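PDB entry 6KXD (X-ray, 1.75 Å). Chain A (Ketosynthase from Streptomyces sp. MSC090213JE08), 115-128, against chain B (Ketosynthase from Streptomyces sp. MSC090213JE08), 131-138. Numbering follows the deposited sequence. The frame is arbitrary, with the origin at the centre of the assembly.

Chain A, residues 115-128: ESHDIAVLLEQELA
Chain B, residues 131-138: FLRQSYTN

Helices that meet at a steep angle commonly combine apolar packing with a few directed polar pairs, and the pairing of two ketosynthase chains is a worked example. The chain A helix runs from Ser A116 to Ala A128 and continues beyond it, with Glu A115 at the N-cap position; the chain B helix begins earlier in its chain and extends through Thr B137. Their axes approach to 10.1 Å, and their N-to-C directions differ by 58°, with a signed crossing angle of -58°. Register is set by Ala A120 opposite Leu B132, whose CA atoms lie 6.5 Å apart, followed by Leu A123 CA to Arg B133 CA at 7.2 Å and Glu A124 CA to Tyr B136 CA at 8.1 Å.

Within the chain A stretch, amides from Ile A119 onward and carbonyls up to Glu A124 are paired, the i to i+4 ladder running unbroken from Ile A119 N to Glu A115 O (3.1 Å) through Ala A128 N to Glu A124 O (2.8 Å). In chain B the same pattern pairs the amides of Ser B135 to Asn B138 with the carbonyls of Phe B131 to Gln B134, from Ser B135 N to Phe B131 O (2.9 Å) to Asn B138 N to Gln B134 O (2.9 Å), although Asn B138 has itself left helical phi/psi, at -88/-175. Arg B133 O accepts from Thr B137 N at 3.0 Å and from Thr B137 OG1 at 2.8 Å, the hydroxyl being in the p rotamer, and more weakly from Tyr B136 N at 3.1 Å. Glu A115 OE1 and OE2, Asp A118 OD1 and OD2, Gln A125 OE1, Gln B134 OE1, Ser B135 OG and Asn B138 ND2 are hydrogen-bonded elsewhere in the structure, and Ser A116 OG to a residue just outside its stretch.

Much of the packing is between apolar side chains. Leu B132 (m, t) is a knob among Ser A116, Ile A119, Ala A120 and Leu A123. Its CD1 lies 3.8 Å from Ala A120 CA, a close approach to the backbone past the short alanine side chain, and 4.0 Å from Ile A119 CG2. Leu A123, also m, t, points toward chain B and brings CD1 within 3.4 Å of Leu B132 CB. Farther along, Leu A127 CD1 rests 3.9 Å from Tyr B136 CB.

Two polar pairs complete the contact. Arg B133 leaves its helix sideways, but chi angles of -75°, 175°, 67° and 80° bring its end nearer to chain A. There Arg B133 NH1 donates to Glu A126 OE1 at 3.0 Å, with an N-H...acceptor angle of 140°, in a hydrogen bond that is also a salt bridge. The carboxylate oxygen sits at the guanidinium edge, near its plane, where the N-H groups point; chi1 of Glu A126 is t and chi2 lies between wells at -114°.

Glu A124 likewise starts sideways and reaches across with chi1 m and chi2 t. Its OE2 is 2.6 Å from Tyr B136 OH, a short separation but a weak hydrogen bond, and the destination of the phenolic proton remains unsettled. The tyrosine, chi1 -81° and chi2 -63°, also places OH 3.5 Å from Ala A120 CB, so its polar tip borders the apolar patch. Together the two stretches bury 493 Å².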

# COMPACT_ATOMS: atom_id res chain seq x y z
N GLU A 115 -4.44 -11.14 2.79
CA GLU A 115 -5.02 -12.42 3.28
C GLU A 115 -6.38 -12.65 2.64
O GLU A 115 -7.36 -12.94 3.31
CB GLU A 115 -5.11 -12.38 4.80
CG GLU A 115 -3.78 -12.11 5.45
CD GLU A 115 -2.58 -13.01 5.19
OE1 GLU A 115 -1.56 -12.80 5.92
OE2 GLU A 115 -2.63 -13.89 4.26
N SER A 116 -6.45 -12.47 1.32
CA SER A 116 -7.72 -12.66 0.67
C SER A 116 -8.20 -14.12 0.79
O SER A 116 -9.38 -14.37 0.75
CB SER A 116 -7.67 -12.16 -0.76
OG SER A 116 -7.82 -10.73 -0.76
N HIS A 117 -7.28 -15.06 0.95
CA HIS A 117 -7.64 -16.44 1.23
C HIS A 117 -8.44 -16.54 2.53
O HIS A 117 -9.44 -17.22 2.58
CB HIS A 117 -6.42 -17.35 1.25
CG HIS A 117 -6.78 -18.76 1.61
ND1 HIS A 117 -7.60 -19.54 0.80
CD2 HIS A 117 -6.46 -19.51 2.68
CE1 HIS A 117 -7.75 -20.73 1.36
NE2 HIS A 117 -7.08 -20.71 2.54
N ASP A 118 -7.96 -15.88 3.61
CA ASP A 118 -8.68 -15.80 4.87
C ASP A 118 -10.06 -15.18 4.66
O ASP A 118 -11.01 -15.58 5.30
CB ASP A 118 -7.86 -15.06 5.94
CG ASP A 118 -6.64 -15.84 6.38
OD1 ASP A 118 -6.70 -17.07 6.30
OD2 ASP A 118 -5.67 -15.21 6.84
N ILE A 119 -10.17 -14.15 3.80
CA ILE A 119 -11.47 -13.54 3.55
C ILE A 119 -12.40 -14.62 2.96
O ILE A 119 -13.57 -14.70 3.37
CB ILE A 119 -11.38 -12.31 2.62
CG1 ILE A 119 -10.59 -11.18 3.30
CG2 ILE A 119 -12.74 -11.82 2.20
CD1 ILE A 119 -10.42 -9.95 2.45
N ALA A 120 -11.86 -15.41 2.05
CA ALA A 120 -12.67 -16.46 1.36
C ALA A 120 -13.13 -17.48 2.41
O ALA A 120 -14.31 -17.78 2.53
CB ALA A 120 -11.86 -17.09 0.28
N VAL A 121 -12.21 -17.86 3.28
CA VAL A 121 -12.56 -18.84 4.31
C VAL A 121 -13.61 -18.30 5.25
O VAL A 121 -14.56 -19.02 5.67
CB VAL A 121 -11.30 -19.32 5.05
CG1 VAL A 121 -11.70 -20.18 6.25
CG2 VAL A 121 -10.32 -20.05 4.16
N LEU A 122 -13.50 -17.01 5.61
CA LEU A 122 -14.55 -16.36 6.37
C LEU A 122 -15.90 -16.46 5.67
O LEU A 122 -16.92 -16.72 6.33
CB LEU A 122 -14.21 -14.88 6.60
CG LEU A 122 -13.20 -14.61 7.70
CD1 LEU A 122 -12.63 -13.20 7.56
CD2 LEU A 122 -13.88 -14.78 9.04
N LEU A 123 -15.94 -16.18 4.37
CA LEU A 123 -17.22 -16.25 3.67
C LEU A 123 -17.76 -17.69 3.63
O LEU A 123 -18.95 -17.84 3.67
CB LEU A 123 -17.06 -15.72 2.25
CG LEU A 123 -16.76 -14.22 2.20
CD1 LEU A 123 -16.55 -13.78 0.76
CD2 LEU A 123 -17.86 -13.43 2.88
N GLU A 124 -16.86 -18.66 3.44
CA GLU A 124 -17.17 -20.10 3.51
C GLU A 124 -17.86 -20.42 4.82
O GLU A 124 -18.84 -21.16 4.84
CB GLU A 124 -15.91 -20.98 3.43
CG GLU A 124 -15.20 -20.96 2.09
CD GLU A 124 -14.01 -21.92 2.02
OE1 GLU A 124 -13.82 -22.67 3.01
OE2 GLU A 124 -13.29 -21.93 1.00
N GLN A 125 -17.39 -19.82 5.93
CA GLN A 125 -17.94 -20.14 7.25
C GLN A 125 -19.36 -19.59 7.34
O GLN A 125 -20.28 -20.27 7.84
CB GLN A 125 -17.01 -19.67 8.36
CG GLN A 125 -15.61 -20.26 8.28
CD GLN A 125 -14.63 -19.56 9.20
OE1 GLN A 125 -14.87 -18.43 9.60
NE2 GLN A 125 -13.53 -20.24 9.51
N GLU A 126 -19.57 -18.38 6.80
CA GLU A 126 -20.86 -17.77 6.81
C GLU A 126 -21.80 -18.57 5.89
O GLU A 126 -22.94 -18.83 6.26
CB GLU A 126 -20.80 -16.32 6.32
CG GLU A 126 -22.09 -15.56 6.56
CD GLU A 126 -22.86 -15.13 5.33
OE1 GLU A 126 -23.01 -15.95 4.40
OE2 GLU A 126 -23.31 -13.96 5.32
N LEU A 127 -21.29 -18.97 4.73
CA LEU A 127 -22.11 -19.67 3.72
C LEU A 127 -22.49 -21.07 4.23
O LEU A 127 -23.64 -21.45 4.12
CB LEU A 127 -21.36 -19.72 2.39
CG LEU A 127 -21.49 -18.44 1.56
CD1 LEU A 127 -20.45 -18.38 0.45
CD2 LEU A 127 -22.89 -18.29 1.00
N ALA A 128 -21.54 -21.83 4.79
CA ALA A 128 -21.85 -23.15 5.41
C ALA A 128 -22.97 -23.02 6.46
O ALA A 128 -23.98 -23.69 6.37
CB ALA A 128 -20.63 -23.77 6.02
N PHE B 131 -17.62 -10.66 -4.97
CA PHE B 131 -16.90 -11.43 -5.94
C PHE B 131 -16.79 -12.86 -5.43
O PHE B 131 -17.09 -13.84 -6.12
CB PHE B 131 -15.53 -10.82 -6.19
CG PHE B 131 -14.59 -11.60 -7.07
CD1 PHE B 131 -13.84 -12.66 -6.59
CD2 PHE B 131 -14.41 -11.23 -8.39
CE1 PHE B 131 -12.96 -13.34 -7.42
CE2 PHE B 131 -13.50 -11.89 -9.20
CZ PHE B 131 -12.79 -12.95 -8.73
N LEU B 132 -16.37 -13.00 -4.17
CA LEU B 132 -16.18 -14.36 -3.66
C LEU B 132 -17.53 -15.06 -3.46
O LEU B 132 -17.63 -16.28 -3.73
CB LEU B 132 -15.35 -14.31 -2.38
CG LEU B 132 -13.87 -14.02 -2.62
CD1 LEU B 132 -13.18 -13.74 -1.31
CD2 LEU B 132 -13.18 -15.17 -3.32
N ARG B 133 -18.55 -14.34 -3.01
CA ARG B 133 -19.88 -14.96 -2.85
C ARG B 133 -20.28 -15.52 -4.23
O ARG B 133 -20.70 -16.66 -4.32
CB ARG B 133 -20.88 -14.00 -2.21
CG ARG B 133 -20.66 -13.81 -0.72
CD ARG B 133 -21.57 -12.78 -0.06
NE ARG B 133 -22.97 -13.20 -0.05
CZ ARG B 133 -23.52 -14.04 0.82
NH1 ARG B 133 -22.79 -14.62 1.76
NH2 ARG B 133 -24.81 -14.31 0.76
N GLN B 134 -20.06 -14.75 -5.30
CA GLN B 134 -20.43 -15.19 -6.63
C GLN B 134 -19.63 -16.44 -7.01
O GLN B 134 -20.17 -17.42 -7.53
CB GLN B 134 -20.26 -14.06 -7.65
CG GLN B 134 -21.31 -12.97 -7.53
CD GLN B 134 -20.82 -11.69 -8.18
OE1 GLN B 134 -19.76 -11.64 -8.79
NE2 GLN B 134 -21.58 -10.62 -7.99
N SER B 135 -18.33 -16.41 -6.72
CA SER B 135 -17.45 -17.47 -6.98
C SER B 135 -17.96 -18.76 -6.34
O SER B 135 -17.80 -19.80 -6.90
CB SER B 135 -16.09 -17.15 -6.45
OG SER B 135 -15.22 -18.23 -6.64
N TYR B 136 -18.50 -18.66 -5.13
CA TYR B 136 -18.90 -19.85 -4.37
C TYR B 136 -20.27 -20.37 -4.84
O TYR B 136 -20.49 -21.57 -4.80
CB TYR B 136 -18.91 -19.59 -2.87
CG TYR B 136 -17.54 -19.67 -2.24
CD1 TYR B 136 -16.83 -20.86 -2.24
CD2 TYR B 136 -16.93 -18.56 -1.67
CE1 TYR B 136 -15.56 -20.96 -1.69
CE2 TYR B 136 -15.66 -18.63 -1.13
CZ TYR B 136 -14.97 -19.83 -1.13
OH TYR B 136 -13.73 -19.91 -0.57
N THR B 137 -21.16 -19.47 -5.23
CA THR B 137 -22.61 -19.77 -5.35
C THR B 137 -23.09 -19.82 -6.81
O THR B 137 -24.19 -20.28 -7.06
CB THR B 137 -23.44 -18.75 -4.57
OG1 THR B 137 -23.22 -17.47 -5.17
CG2 THR B 137 -23.11 -18.73 -3.10
N ASN B 138 -22.29 -19.34 -7.76
CA ASN B 138 -22.67 -19.31 -9.17
C ASN B 138 -22.28 -20.64 -9.82
O ASN B 138 -21.84 -21.55 -9.15
CB ASN B 138 -22.07 -18.10 -9.89
CG ASN B 138 -22.88 -16.84 -9.66
OD1 ASN B 138 -23.96 -16.91 -9.09
ND2 ASN B 138 -22.35 -15.70 -10.09